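Local structure of reducing end xylose-releasing exo-oligoxylanase (Bacillus halodurans, 1WU4) at residues A[48-52]-A[87-91]; A[74-78]-A[363-367]; A[65-69]-A[110-116]; A[137-141]-A[154-159]; A[59-63]-A[355-359]. The protein hydrolyses xylooligosaccharides of three or more units, releasing xylose from the reducing end with inversion of anomeric configuration. The protein carries 1 engineered substitution. Residues are numbered along the deposited sequence.

Contact 1: residues A[48-52]-A[87-91]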
# COMPACT_ATOMS: atom_id res chain seq x y z
N ILE A 48 -9.83 0.87 13.86
CA ILE A 48 -8.56 1.57 13.75
C ILE A 48 -8.69 3.06 13.41
O ILE A 48 -7.71 3.79 13.44
CB ILE A 48 -7.66 0.90 12.69
CG1 ILE A 48 -8.36 0.93 11.33
CG2 ILE A 48 -7.36 -0.53 13.11
CD1 ILE A 48 -7.55 0.32 10.20
N TYR A 49 -9.91 3.49 13.09
CA TYR A 49 -10.16 4.89 12.75
C TYR A 49 -10.82 5.62 13.91
O TYR A 49 -11.81 5.15 14.47
CB TYR A 49 -11.06 4.97 11.51
CG TYR A 49 -11.64 6.34 11.23
CD1 TYR A 49 -10.82 7.41 10.87
CD2 TYR A 49 -13.01 6.57 11.35
CE1 TYR A 49 -11.35 8.68 10.63
CE2 TYR A 49 -13.55 7.83 11.11
CZ TYR A 49 -12.72 8.88 10.75
OH TYR A 49 -13.25 10.12 10.51
N TYR A 50 -10.26 6.77 14.27
CA TYR A 50 -10.78 7.57 15.38
C TYR A 50 -11.13 8.98 14.94
O TYR A 50 -10.34 9.67 14.29
CB TYR A 50 -9.75 7.62 16.50
CG TYR A 50 -9.49 6.26 17.12
CD1 TYR A 50 -10.25 5.81 18.20
CD2 TYR A 50 -8.52 5.41 16.60
CE1 TYR A 50 -10.05 4.54 18.74
CE2 TYR A 50 -8.31 4.15 17.13
CZ TYR A 50 -9.08 3.72 18.20
OH TYR A 50 -8.88 2.46 18.72
N GLU A 51 -12.33 9.42 15.30
CA GLU A 51 -12.81 10.74 14.94
C GLU A 51 -12.54 11.73 16.07
O GLU A 51 -12.75 11.42 17.25
CB GLU A 51 -14.30 10.68 14.64
CG GLU A 51 -14.72 11.45 13.40
CD GLU A 51 -15.98 10.89 12.77
OE1 GLU A 51 -17.03 10.89 13.44
OE2 GLU A 51 -15.91 10.45 11.60
N VAL A 52 -12.07 12.92 15.71
CA VAL A 52 -11.78 13.97 16.68
C VAL A 52 -12.50 15.25 16.28
O VAL A 52 -12.31 15.76 15.18
CB VAL A 52 -10.26 14.25 16.75
CG1 VAL A 52 -9.98 15.32 17.80
CG2 VAL A 52 -9.51 12.97 17.08
N ILE A 87 -14.88 11.20 5.98
CA ILE A 87 -13.76 10.52 6.63
C ILE A 87 -12.45 10.92 5.96
O ILE A 87 -11.45 11.19 6.63
CB ILE A 87 -13.95 8.98 6.56
CG1 ILE A 87 -15.16 8.58 7.40
CG2 ILE A 87 -12.70 8.27 7.04
CD1 ILE A 87 -15.50 7.11 7.34
N PHE A 88 -12.45 10.96 4.63
CA PHE A 88 -11.26 11.34 3.87
C PHE A 88 -10.73 12.69 4.34
O PHE A 88 -9.55 12.83 4.65
CB PHE A 88 -11.60 11.43 2.38
CG PHE A 88 -10.42 11.67 1.49
CD1 PHE A 88 -9.81 10.62 0.82
CD2 PHE A 88 -9.90 12.95 1.33
CE1 PHE A 88 -8.71 10.83 -0.02
CE2 PHE A 88 -8.80 13.18 0.50
CZ PHE A 88 -8.21 12.12 -0.17
N ASP A 89 -11.62 13.68 4.38
CA ASP A 89 -11.25 15.03 4.79
C ASP A 89 -10.78 15.12 6.24
O ASP A 89 -9.86 15.89 6.54
CB ASP A 89 -12.43 15.99 4.56
CG ASP A 89 -12.65 16.29 3.09
OD1 ASP A 89 -13.68 16.91 2.75
OD2 ASP A 89 -11.79 15.90 2.27
N ARG A 90 -11.40 14.36 7.13
CA ARG A 90 -10.98 14.37 8.53
C ARG A 90 -9.54 13.89 8.65
O ARG A 90 -8.73 14.48 9.36
CB ARG A 90 -11.90 13.47 9.37
CG ARG A 90 -13.23 14.11 9.76
CD ARG A 90 -14.12 13.08 10.45
NE ARG A 90 -15.39 13.64 10.92
CZ ARG A 90 -15.54 14.32 12.05
NH1 ARG A 90 -14.50 14.53 12.85
NH2 ARG A 90 -16.74 14.79 12.39
N ILE A 91 -9.21 12.82 7.93
CA ILE A 91 -7.86 12.25 7.96
C ILE A 91 -6.84 13.18 7.29
O ILE A 91 -5.76 13.43 7.84
CB ILE A 91 -7.83 10.87 7.26
CG1 ILE A 91 -8.70 9.88 8.02
CG2 ILE A 91 -6.39 10.37 7.17
CD1 ILE A 91 -8.89 8.55 7.31
O HOH W 1 -17.21 11.79 9.53

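Contact 2: residues A[74-78]-A[363-367]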
# COMPACT_ATOMS: atom_id res chain seq x y z
N TYR A 74 -3.28 5.17 3.91
CA TYR A 74 -4.12 4.00 3.67
C TYR A 74 -5.57 4.39 3.94
O TYR A 74 -6.47 4.05 3.16
CB TYR A 74 -3.77 2.85 4.62
CG TYR A 74 -2.55 2.02 4.29
CD1 TYR A 74 -1.86 2.17 3.08
CD2 TYR A 74 -2.09 1.05 5.19
CE1 TYR A 74 -0.74 1.37 2.78
CE2 TYR A 74 -0.99 0.26 4.90
CZ TYR A 74 -0.32 0.42 3.70
OH TYR A 74 0.78 -0.38 3.44
N GLY A 75 -5.79 5.08 5.06
CA GLY A 75 -7.13 5.50 5.44
C GLY A 75 -7.79 6.36 4.39
O GLY A 75 -8.98 6.22 4.10
N MET A 76 -7.03 7.29 3.82
CA MET A 76 -7.55 8.15 2.78
C MET A 76 -7.90 7.32 1.55
O MET A 76 -8.94 7.53 0.93
CB MET A 76 -6.53 9.25 2.45
CG MET A 76 -6.51 10.36 3.49
SD MET A 76 -5.08 11.44 3.38
CE MET A 76 -5.30 12.14 1.75
N MET A 77 -7.04 6.37 1.19
CA MET A 77 -7.32 5.53 0.03
C MET A 77 -8.59 4.71 0.28
O MET A 77 -9.44 4.59 -0.60
CB MET A 77 -6.15 4.60 -0.26
CG MET A 77 -6.35 3.71 -1.50
SD MET A 77 -6.69 4.64 -3.01
CE MET A 77 -5.02 5.05 -3.52
N MET A 78 -8.72 4.16 1.48
CA MET A 78 -9.90 3.37 1.83
C MET A 78 -11.15 4.24 1.75
O MET A 78 -12.17 3.83 1.19
CB MET A 78 -9.75 2.80 3.24
CG MET A 78 -8.61 1.80 3.38
SD MET A 78 -8.15 1.52 5.10
CE MET A 78 -6.89 0.23 4.90
N CYS A 363 -5.46 -3.43 7.95
CA CYS A 363 -5.37 -2.52 6.82
C CYS A 363 -5.20 -3.39 5.58
O CYS A 363 -5.88 -3.21 4.57
CB CYS A 363 -4.18 -1.57 6.94
SG CYS A 363 -4.41 -0.21 8.10
N LEU A 364 -4.28 -4.35 5.66
CA LEU A 364 -4.02 -5.27 4.55
C LEU A 364 -5.28 -6.08 4.25
O LEU A 364 -5.59 -6.36 3.09
CB LEU A 364 -2.86 -6.20 4.90
CG LEU A 364 -1.43 -5.70 4.62
CD1 LEU A 364 -1.26 -4.26 5.08
CD2 LEU A 364 -0.43 -6.61 5.31
N TYR A 365 -6.01 -6.43 5.31
CA TYR A 365 -7.24 -7.20 5.20
C TYR A 365 -8.30 -6.42 4.40
O TYR A 365 -8.88 -6.96 3.46
CB TYR A 365 -7.75 -7.49 6.62
CG TYR A 365 -8.81 -8.57 6.73
CD1 TYR A 365 -8.54 -9.76 7.41
CD2 TYR A 365 -10.09 -8.37 6.23
CE1 TYR A 365 -9.52 -10.72 7.60
CE2 TYR A 365 -11.09 -9.33 6.41
CZ TYR A 365 -10.80 -10.49 7.10
OH TYR A 365 -11.79 -11.42 7.31
N LEU A 366 -8.54 -5.16 4.76
CA LEU A 366 -9.54 -4.38 4.04
C LEU A 366 -9.14 -4.17 2.58
O LEU A 366 -9.99 -4.24 1.70
CB LEU A 366 -9.80 -3.03 4.73
CG LEU A 366 -10.83 -2.13 4.04
CD1 LEU A 366 -12.15 -2.88 3.84
CD2 LEU A 366 -11.06 -0.88 4.86
N PHE A 367 -7.87 -3.91 2.32
CA PHE A 367 -7.44 -3.72 0.94
C PHE A 367 -7.73 -4.98 0.13
O PHE A 367 -8.21 -4.90 -1.00
CB PHE A 367 -5.94 -3.39 0.86
CG PHE A 367 -5.62 -1.95 1.16
CD1 PHE A 367 -6.39 -0.91 0.65
CD2 PHE A 367 -4.50 -1.63 1.92
CE1 PHE A 367 -6.06 0.42 0.89
CE2 PHE A 367 -4.16 -0.30 2.17
CZ PHE A 367 -4.94 0.73 1.65

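Contact 3: residues A[65-69]-A[110-116]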
# COMPACT_ATOMS: atom_id res chain seq x y z
N LEU A 65 0.91 2.68 19.42
CA LEU A 65 0.29 3.86 20.00
C LEU A 65 0.70 5.16 19.33
O LEU A 65 0.99 6.16 20.00
CB LEU A 65 0.59 3.92 21.50
CG LEU A 65 0.05 2.76 22.34
CD1 LEU A 65 0.39 2.99 23.80
CD2 LEU A 65 -1.46 2.66 22.15
N ASP A 66 0.75 5.15 18.01
CA ASP A 66 1.09 6.35 17.26
C ASP A 66 0.30 6.41 15.96
O ASP A 66 -0.43 5.47 15.62
CB ASP A 66 2.61 6.41 16.99
CG ASP A 66 3.10 5.33 16.05
OD1 ASP A 66 2.33 4.39 15.74
OD2 ASP A 66 4.27 5.40 15.62
N VAL A 67 0.43 7.53 15.25
CA VAL A 67 -0.26 7.74 13.99
C VAL A 67 0.83 7.82 12.93
O VAL A 67 1.73 8.64 13.02
CB VAL A 67 -1.07 9.06 14.02
CG1 VAL A 67 -1.76 9.28 12.69
CG2 VAL A 67 -2.08 9.02 15.16
N ARG A 68 0.74 6.95 11.92
CA ARG A 68 1.75 6.91 10.88
C ARG A 68 1.23 7.32 9.51
O ARG A 68 0.06 7.13 9.21
CB ARG A 68 2.35 5.50 10.82
CG ARG A 68 2.88 5.07 12.17
CD ARG A 68 3.56 3.72 12.17
NE ARG A 68 4.18 3.48 13.47
CZ ARG A 68 5.05 2.51 13.72
NH1 ARG A 68 5.41 1.67 12.76
NH2 ARG A 68 5.57 2.40 14.94
N THR A 69 2.11 7.89 8.69
CA THR A 69 1.68 8.31 7.36
C THR A 69 1.22 7.11 6.55
O THR A 69 0.36 7.24 5.68
CB THR A 69 2.80 9.09 6.61
OG1 THR A 69 4.02 8.34 6.65
CG2 THR A 69 3.01 10.45 7.26
N PHE A 110 5.93 14.52 4.83
CA PHE A 110 5.13 14.30 6.04
C PHE A 110 5.86 13.46 7.09
O PHE A 110 6.38 12.39 6.78
CB PHE A 110 3.82 13.62 5.65
CG PHE A 110 2.96 14.43 4.71
CD1 PHE A 110 1.94 15.23 5.21
CD2 PHE A 110 3.21 14.42 3.34
CE1 PHE A 110 1.17 16.02 4.35
CE2 PHE A 110 2.45 15.21 2.48
CZ PHE A 110 1.43 16.01 2.99
N ALA A 111 5.89 13.96 8.32
CA ALA A 111 6.55 13.24 9.42
C ALA A 111 5.90 11.86 9.47
O ALA A 111 4.68 11.75 9.58
CB ALA A 111 6.34 13.99 10.73
N TRP A 112 6.72 10.81 9.42
CA TRP A 112 6.18 9.45 9.38
C TRP A 112 5.41 8.96 10.60
O TRP A 112 4.49 8.15 10.46
CB TRP A 112 7.29 8.44 9.05
CG TRP A 112 8.10 7.97 10.21
CD1 TRP A 112 9.17 8.60 10.78
CD2 TRP A 112 7.90 6.77 10.96
NE1 TRP A 112 9.65 7.85 11.83
CE2 TRP A 112 8.89 6.72 11.96
CE3 TRP A 112 6.97 5.72 10.87
CZ2 TRP A 112 8.98 5.66 12.88
CZ3 TRP A 112 7.06 4.67 11.78
CH2 TRP A 112 8.06 4.65 12.77
N SER A 113 5.77 9.45 11.78
CA SER A 113 5.12 9.03 13.01
C SER A 113 4.82 10.20 13.94
O SER A 113 5.69 11.01 14.23
CB SER A 113 6.00 8.02 13.75
OG SER A 113 5.48 7.73 15.03
N CYS A 114 3.57 10.28 14.38
CA CYS A 114 3.12 11.32 15.30
C CYS A 114 2.38 10.68 16.46
O CYS A 114 1.87 9.56 16.35
CB CYS A 114 2.16 12.29 14.61
SG CYS A 114 2.92 13.43 13.45
N GLN A 115 2.32 11.39 17.58
CA GLN A 115 1.59 10.90 18.73
C GLN A 115 0.13 11.24 18.47
O GLN A 115 -0.17 12.07 17.61
CB GLN A 115 2.07 11.59 20.01
CG GLN A 115 3.43 11.13 20.50
CD GLN A 115 3.47 9.64 20.78
OE1 GLN A 115 3.47 8.82 19.86
NE2 GLN A 115 3.50 9.28 22.06
N PRO A 116 -0.80 10.59 19.18
CA PRO A 116 -2.22 10.88 18.96
C PRO A 116 -2.59 12.35 19.14
O PRO A 116 -3.56 12.81 18.55
CB PRO A 116 -2.91 9.98 19.98
CG PRO A 116 -2.00 8.78 20.02
CD PRO A 116 -0.63 9.42 20.07
O HOH W 2 1.67 7.17 22.36
O HOH W 3 5.72 10.11 5.27
O HOH W 4 4.54 5.77 7.92

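Contact 4: residues A[137-141]-A[154-159]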
# COMPACT_ATOMS: atom_id res chain seq x y z
N LEU A 137 -5.40 11.40 -3.19
CA LEU A 137 -5.80 12.77 -3.47
C LEU A 137 -6.28 12.92 -4.92
O LEU A 137 -7.26 13.63 -5.17
CB LEU A 137 -4.64 13.73 -3.19
CG LEU A 137 -4.33 13.96 -1.71
CD1 LEU A 137 -2.96 14.60 -1.55
CD2 LEU A 137 -5.41 14.85 -1.09
N PHE A 138 -5.62 12.26 -5.87
CA PHE A 138 -6.07 12.33 -7.26
C PHE A 138 -7.46 11.70 -7.34
O PHE A 138 -8.36 12.24 -7.99
CB PHE A 138 -5.13 11.58 -8.21
CG PHE A 138 -3.91 12.35 -8.61
CD1 PHE A 138 -4.01 13.63 -9.17
CD2 PHE A 138 -2.64 11.79 -8.47
CE1 PHE A 138 -2.87 14.32 -9.58
CE2 PHE A 138 -1.50 12.48 -8.88
CZ PHE A 138 -1.62 13.75 -9.43
N PHE A 139 -7.65 10.56 -6.68
CA PHE A 139 -8.95 9.90 -6.69
C PHE A 139 -10.02 10.79 -6.06
O PHE A 139 -11.15 10.86 -6.55
CB PHE A 139 -8.89 8.56 -5.95
CG PHE A 139 -8.16 7.46 -6.70
CD1 PHE A 139 -7.80 7.61 -8.04
CD2 PHE A 139 -7.86 6.27 -6.06
CE1 PHE A 139 -7.16 6.57 -8.73
CE2 PHE A 139 -7.21 5.23 -6.73
CZ PHE A 139 -6.86 5.38 -8.07
N ALA A 140 -9.67 11.46 -4.96
CA ALA A 140 -10.62 12.35 -4.29
C ALA A 140 -11.04 13.47 -5.24
O ALA A 140 -12.21 13.81 -5.34
CB ALA A 140 -9.98 12.94 -3.04
N SER A 141 -10.06 14.05 -5.93
CA SER A 141 -10.34 15.12 -6.87
C SER A 141 -11.30 14.64 -7.95
O SER A 141 -12.25 15.34 -8.32
CB SER A 141 -9.05 15.60 -7.53
OG SER A 141 -9.31 16.59 -8.51
N TYR A 154 -7.57 19.02 -3.59
CA TYR A 154 -6.95 17.72 -3.82
C TYR A 154 -5.92 17.54 -4.93
O TYR A 154 -4.78 17.18 -4.66
CB TYR A 154 -8.03 16.65 -4.00
CG TYR A 154 -9.13 16.67 -2.97
CD1 TYR A 154 -8.86 16.53 -1.60
CD2 TYR A 154 -10.46 16.82 -3.36
CE1 TYR A 154 -9.89 16.53 -0.66
CE2 TYR A 154 -11.50 16.83 -2.43
CZ TYR A 154 -11.21 16.68 -1.08
OH TYR A 154 -12.24 16.68 -0.17
N SER A 155 -6.32 17.77 -6.18
CA SER A 155 -5.39 17.57 -7.29
C SER A 155 -4.15 18.45 -7.22
O SER A 155 -3.06 18.02 -7.61
CB SER A 155 -6.10 17.77 -8.63
OG SER A 155 -6.40 19.13 -8.88
N GLU A 156 -4.30 19.68 -6.74
CA GLU A 156 -3.15 20.58 -6.63
C GLU A 156 -2.20 20.06 -5.55
O GLU A 156 -0.98 20.14 -5.68
CB GLU A 156 -3.59 22.00 -6.26
CG GLU A 156 -4.47 22.66 -7.29
CD GLU A 156 -4.70 24.12 -6.97
OE1 GLU A 156 -3.79 24.93 -7.24
OE2 GLU A 156 -5.78 24.45 -6.44
N GLN A 157 -2.78 19.52 -4.47
CA GLN A 157 -1.98 18.98 -3.38
C GLN A 157 -1.19 17.77 -3.89
O GLN A 157 -0.00 17.63 -3.59
CB GLN A 157 -2.89 18.54 -2.23
CG GLN A 157 -3.61 19.68 -1.51
CD GLN A 157 -2.66 20.63 -0.80
OE1 GLN A 157 -1.61 20.22 -0.31
NE2 GLN A 157 -3.04 21.90 -0.72
N ALA A 158 -1.85 16.92 -4.67
CA ALA A 158 -1.21 15.73 -5.22
C ALA A 158 -0.05 16.08 -6.14
O ALA A 158 1.04 15.52 -6.02
CB ALA A 158 -2.23 14.89 -5.97
N ARG A 159 -0.28 17.01 -7.07
CA ARG A 159 0.77 17.40 -8.01
C ARG A 159 1.93 18.08 -7.30
O ARG A 159 3.09 17.88 -7.66
CB ARG A 159 0.21 18.31 -9.10
CG ARG A 159 -0.78 17.61 -10.03
CD ARG A 159 -1.06 18.44 -11.28
NE ARG A 159 -1.70 19.72 -10.97
CZ ARG A 159 -3.01 19.88 -10.82
NH1 ARG A 159 -3.84 18.84 -10.95
NH2 ARG A 159 -3.51 21.08 -10.53

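Contact 5: residues A[59-63]-A[355-359]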
# COMPACT_ATOMS: atom_id res chain seq x y z
N LEU A 59 -6.00 7.29 11.78
CA LEU A 59 -5.93 5.85 11.92
C LEU A 59 -4.82 5.64 12.93
O LEU A 59 -3.72 6.20 12.79
CB LEU A 59 -5.58 5.15 10.61
CG LEU A 59 -6.80 4.70 9.80
CD1 LEU A 59 -7.46 5.91 9.18
CD2 LEU A 59 -6.39 3.70 8.73
N LEU A 60 -5.10 4.86 13.96
CA LEU A 60 -4.13 4.62 15.01
C LEU A 60 -3.41 3.30 14.87
O LEU A 60 -4.05 2.26 14.68
CB LEU A 60 -4.84 4.66 16.37
CG LEU A 60 -3.98 4.41 17.62
CD1 LEU A 60 -3.08 5.61 17.86
CD2 LEU A 60 -4.89 4.17 18.82
N ASP A 61 -2.08 3.33 14.93
CA ASP A 61 -1.32 2.10 14.88
C ASP A 61 -1.54 1.65 16.32
O ASP A 61 -0.80 2.03 17.23
CB ASP A 61 0.17 2.35 14.64
CG ASP A 61 0.97 1.06 14.64
OD1 ASP A 61 0.70 0.19 15.49
OD2 ASP A 61 1.88 0.93 13.79
N THR A 62 -2.59 0.87 16.52
CA THR A 62 -2.97 0.39 17.84
C THR A 62 -1.84 -0.25 18.64
O THR A 62 -1.80 -0.15 19.86
CB THR A 62 -4.14 -0.60 17.73
OG1 THR A 62 -3.78 -1.65 16.82
CG2 THR A 62 -5.38 0.10 17.21
N GLY A 63 -0.91 -0.90 17.94
CA GLY A 63 0.19 -1.55 18.63
C GLY A 63 1.31 -0.65 19.10
O GLY A 63 1.86 -0.84 20.18
N GLY A 355 -7.57 -7.28 19.17
CA GLY A 355 -6.48 -6.94 20.06
C GLY A 355 -5.75 -5.64 19.76
O GLY A 355 -6.05 -4.95 18.78
N ASN A 356 -4.78 -5.33 20.61
CA ASN A 356 -4.00 -4.10 20.49
C ASN A 356 -3.15 -4.00 19.23
O ASN A 356 -2.70 -2.91 18.88
CB ASN A 356 -3.08 -3.94 21.71
CG ASN A 356 -3.84 -4.02 23.02
OD1 ASN A 356 -4.87 -3.37 23.19
ND2 ASN A 356 -3.32 -4.81 23.95
N ARG A 357 -2.92 -5.12 18.54
CA ARG A 357 -2.11 -5.09 17.33
C ARG A 357 -2.87 -5.43 16.05
O ARG A 357 -2.29 -5.97 15.10
CB ARG A 357 -0.91 -6.01 17.50
CG ARG A 357 0.18 -5.40 18.36
CD ARG A 357 1.24 -6.40 18.77
NE ARG A 357 2.40 -5.75 19.37
CZ ARG A 357 2.34 -4.92 20.42
NH1 ARG A 357 3.45 -4.38 20.89
NH2 ARG A 357 1.18 -4.63 20.98
N ARG A 358 -4.15 -5.08 16.02
CA ARG A 358 -5.00 -5.34 14.87
C ARG A 358 -4.71 -4.44 13.66
O ARG A 358 -4.97 -4.81 12.52
CB ARG A 358 -6.47 -5.17 15.28
CG ARG A 358 -6.77 -3.81 15.90
CD ARG A 358 -8.22 -3.70 16.33
NE ARG A 358 -8.54 -2.38 16.88
CZ ARG A 358 -8.09 -1.91 18.04
NH1 ARG A 358 -7.30 -2.65 18.80
NH2 ARG A 358 -8.45 -0.70 18.44
N TYR A 359 -4.15 -3.26 13.93
CA TYR A 359 -3.85 -2.27 12.89
C TYR A 359 -3.30 -2.70 11.53
O TYR A 359 -3.99 -2.60 10.52
CB TYR A 359 -2.92 -1.19 13.48
CG TYR A 359 -2.30 -0.27 12.45
CD1 TYR A 359 -3.07 0.67 11.76
CD2 TYR A 359 -0.94 -0.34 12.16
CE1 TYR A 359 -2.50 1.50 10.79
CE2 TYR A 359 -0.36 0.48 11.20
CZ TYR A 359 -1.14 1.40 10.52
OH TYR A 359 -0.56 2.20 9.57

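Contact 1: residues A[48-52]-A[87-91]
Strand 49-52 passes over helix 87-91 at 76°, the axes of the two short segments 9.7 Å apart at closest approach. Y49 carries most of the packing. Its CA-to-CB bond points toward the helix, and its ring takes I87 over one face, with I87 CG2 4.0 Å from the ring centroid and 23° off the normal, a CH-pi contact. I91 adds to this apolar patch, its CG1 3.9 Å from Y49 CE1, while R90 CD lies 3.1 Å from Y49 OH near the ring plane. That hydroxyl donates a hydrogen bond to E51 OE2 (2.9 Å). E51 OE2 in turn forms a salt bridge with R90 NE at 3.3 Å; the oxygen sits well out of the guanidinium plane, so the attraction is between charges only. A water links the same two atoms, donating to E51 OE2 (2.8 Å) and accepting from R90 NE (2.9 Å). At V52, the strand end, carbonyl O comes within 3.4 Å of R90 NH1, an atom hydrogen-bonded to the carbonyls of G53 and L56. R90 thus reaches the turn between strands 49-52 and 56-59, and the whole is a two-stranded antiparallel hairpin laid across a helix of the (alpha/alpha)6 barrel of glycoside hydrolase family 8.

Contact 2: residues A[74-78]-A[363-367]
Parallel helices packed through buried aromatic and sulfur-bearing side chains form part of the (alpha/alpha)6 barrel here, close to the catalytic centre: the side chain of Y74 is about 4 Å from that of E70, the probable proton donor. The axes of helices 74-78 and 363-367 run in nearly the same direction, 24° apart, at a closest approach of 11.2 Å, a spacing wide enough to hold large side chains. F367 and Y74 make a T-shaped pair, the edge of F367 meeting the face of Y74, with centroids 5.0 Å apart, planes at 89° and Y74 CD1 3.5 Å from F367 CE2. M78 covers a face of F367, its CE 3.9 Å from the centroid and 16° off the normal; its sulfur adds an oblique Met-aromatic contact at 5.1 Å from SD to that centroid. M78 also packs SD against L366 CD2 (3.8 Å) and CE against C363 CB (3.8 Å). C363 SG lies at the edge of the Y74 ring, 5.3 Å from its centroid. Beyond the pair, Y74 OH is hydrogen-bonded to R266. Helix 25-40 flanks the contact through F40 on M78 and L39 on L366, while helices 85-99 and 127-144 pack against M76.

Contact 3: residues A[65-69]-A[110-116]
Three backbone hydrogen bonds join these segments: V67 N to C114 O (2.7 Å, 173°), C114 N to V67 O (2.8 Å, 162°) and T69 N to W112 O (3.0 Å, 151°). The first two make V67 and C114 an antiparallel hydrogen-bonded pair; R68 and S113 follow as a non-hydrogen-bonded pair with CA atoms 4.5 Å apart. On the face bearing R68 and S113, S113 OG donates to D66 OD2 (2.7 Å), and that same oxygen accepts from R68 NE at 2.9 Å within a salt bridge, so D66 joins the serine to the arginine. CA-H...O contacts supplement the pairing, with R68 CA 3.0 Å from W112 O and S113 CA 3.4 Å from V67 O. Waters bridge both ends: one links T69 OG1 (2.8 Å) to F110 O (2.8 Å), another L65 O (2.7 Å) and, weakly, Q115 NE2 (2.8 Å). Q115 OE1 hydrogen-bonds N121, as does S113 OG. Packing completes the contact: an edge of the W112 indole lies over the R68 guanidinium (CZ3 to CZ 3.5 Å), T69 CG2 touches F110 CB (3.6 Å), and V67 CG2 approaches P116 CA (4.2 Å). L65 and D66 both face D61 in a G1 beta bulge. R68 occupies the N-cap position of helix 69-81, which carries the probable proton donor E70. V67 faces W94 of helix 85-99 and Y58 of strand 56-59, placing this small sheet beside both.

Contact 4: residues A[137-141]-A[154-159]
Helices 137-141 and 154-159 run antiparallel at 158°, with the short axes 7.8 Å apart at closest approach. The CA atoms of L137 and Y154 are only 5.1 Å apart, and those of F138 and S155 5.3 Å, a close approach also seen in Y154 CB at 3.3 Å from L137 O. Small side chains sit against rings on both helices. A158 CB lies over the F138 ring, 3.6 Å from its centroid and 8° off the normal; A140 CB lies over the Y154 ring at 3.9 Å and 13°. Both are CH-pi contacts. L137 fills the space beside them, its CB 3.9 Å from A158 CB and its CD2 3.9 Å from Y154 CD1, while S141 OG stands 3.4 Å from S155 CB. Polar groups find partners elsewhere: S141 OG and S155 OG both bond to D146 in the connection between the helices, and Y154 OH to D89 of helix 85-99. Cohesion across the two segments therefore comes from apolar and CH-pi contacts, with alanines permitting the short helix spacing.

Contact 5: residues A[59-63]-A[355-359]
Y359, T62 and G63 bury the most surface here, 95, 90 and 49 Å² of the 395 Å² total. Y359 turns its CA-to-CB bond toward the loop and lays its ring against the D61 backbone: D61 CA is 3.8 Å from the ring centroid and 20° off the normal, a CH-pi contact, while L60 O approaches Y359 CD1 at 3.5 Å. T62 supplies the polar link. Its OG1 donates to N356 O (2.6 Å, though the position of that carbonyl is less certain) and weakly accepts from Y359 N at 3.3 Å, so one hydroxyl meets both the turn and the start of helix 358-372. T62 CG2 also lies over a face of the R358 guanidinium, 3.4 Å from NH2. G63 comes closest in backbone terms, its CA 4.4 Å from that of R357; a CB in the ideal position would be 2.9 Å from R357 CG, a clash that the glycine avoids. The partner segment is shaped by a type I turn from G355 to R358, with R358 NH1 donating to G355 O (2.6 Å). At the far end of its ring, Y359 OH is hydrogen-bonded to E70, the probable proton donor, consistent with this junction lining the active site of this family 8 enzyme.

Overall arrangement
Helix 69-81 and its surroundings tie the five contacts together. Contact 2, centred about 8 Å from the middle of the chain, is the innermost; the others lie 17 to 18 Å out. Contacts 1 and 2 touch through helices 69-81 and 85-99, contact 4 adds helices 127-144 and 154-167, and contacts 2 and 5 share helix 358-372. Contacts 3 and 4 are nested inside the sequence loop closed by contact 5, which joins residues near opposite ends of the barrel sequence. Contacts 3 and 5 meet through D61 with D66 and R68, and together with contact 2 they approach E70, whereas contact 4 is about 28 Å from contact 5 between centres and away from the probable catalytic residues.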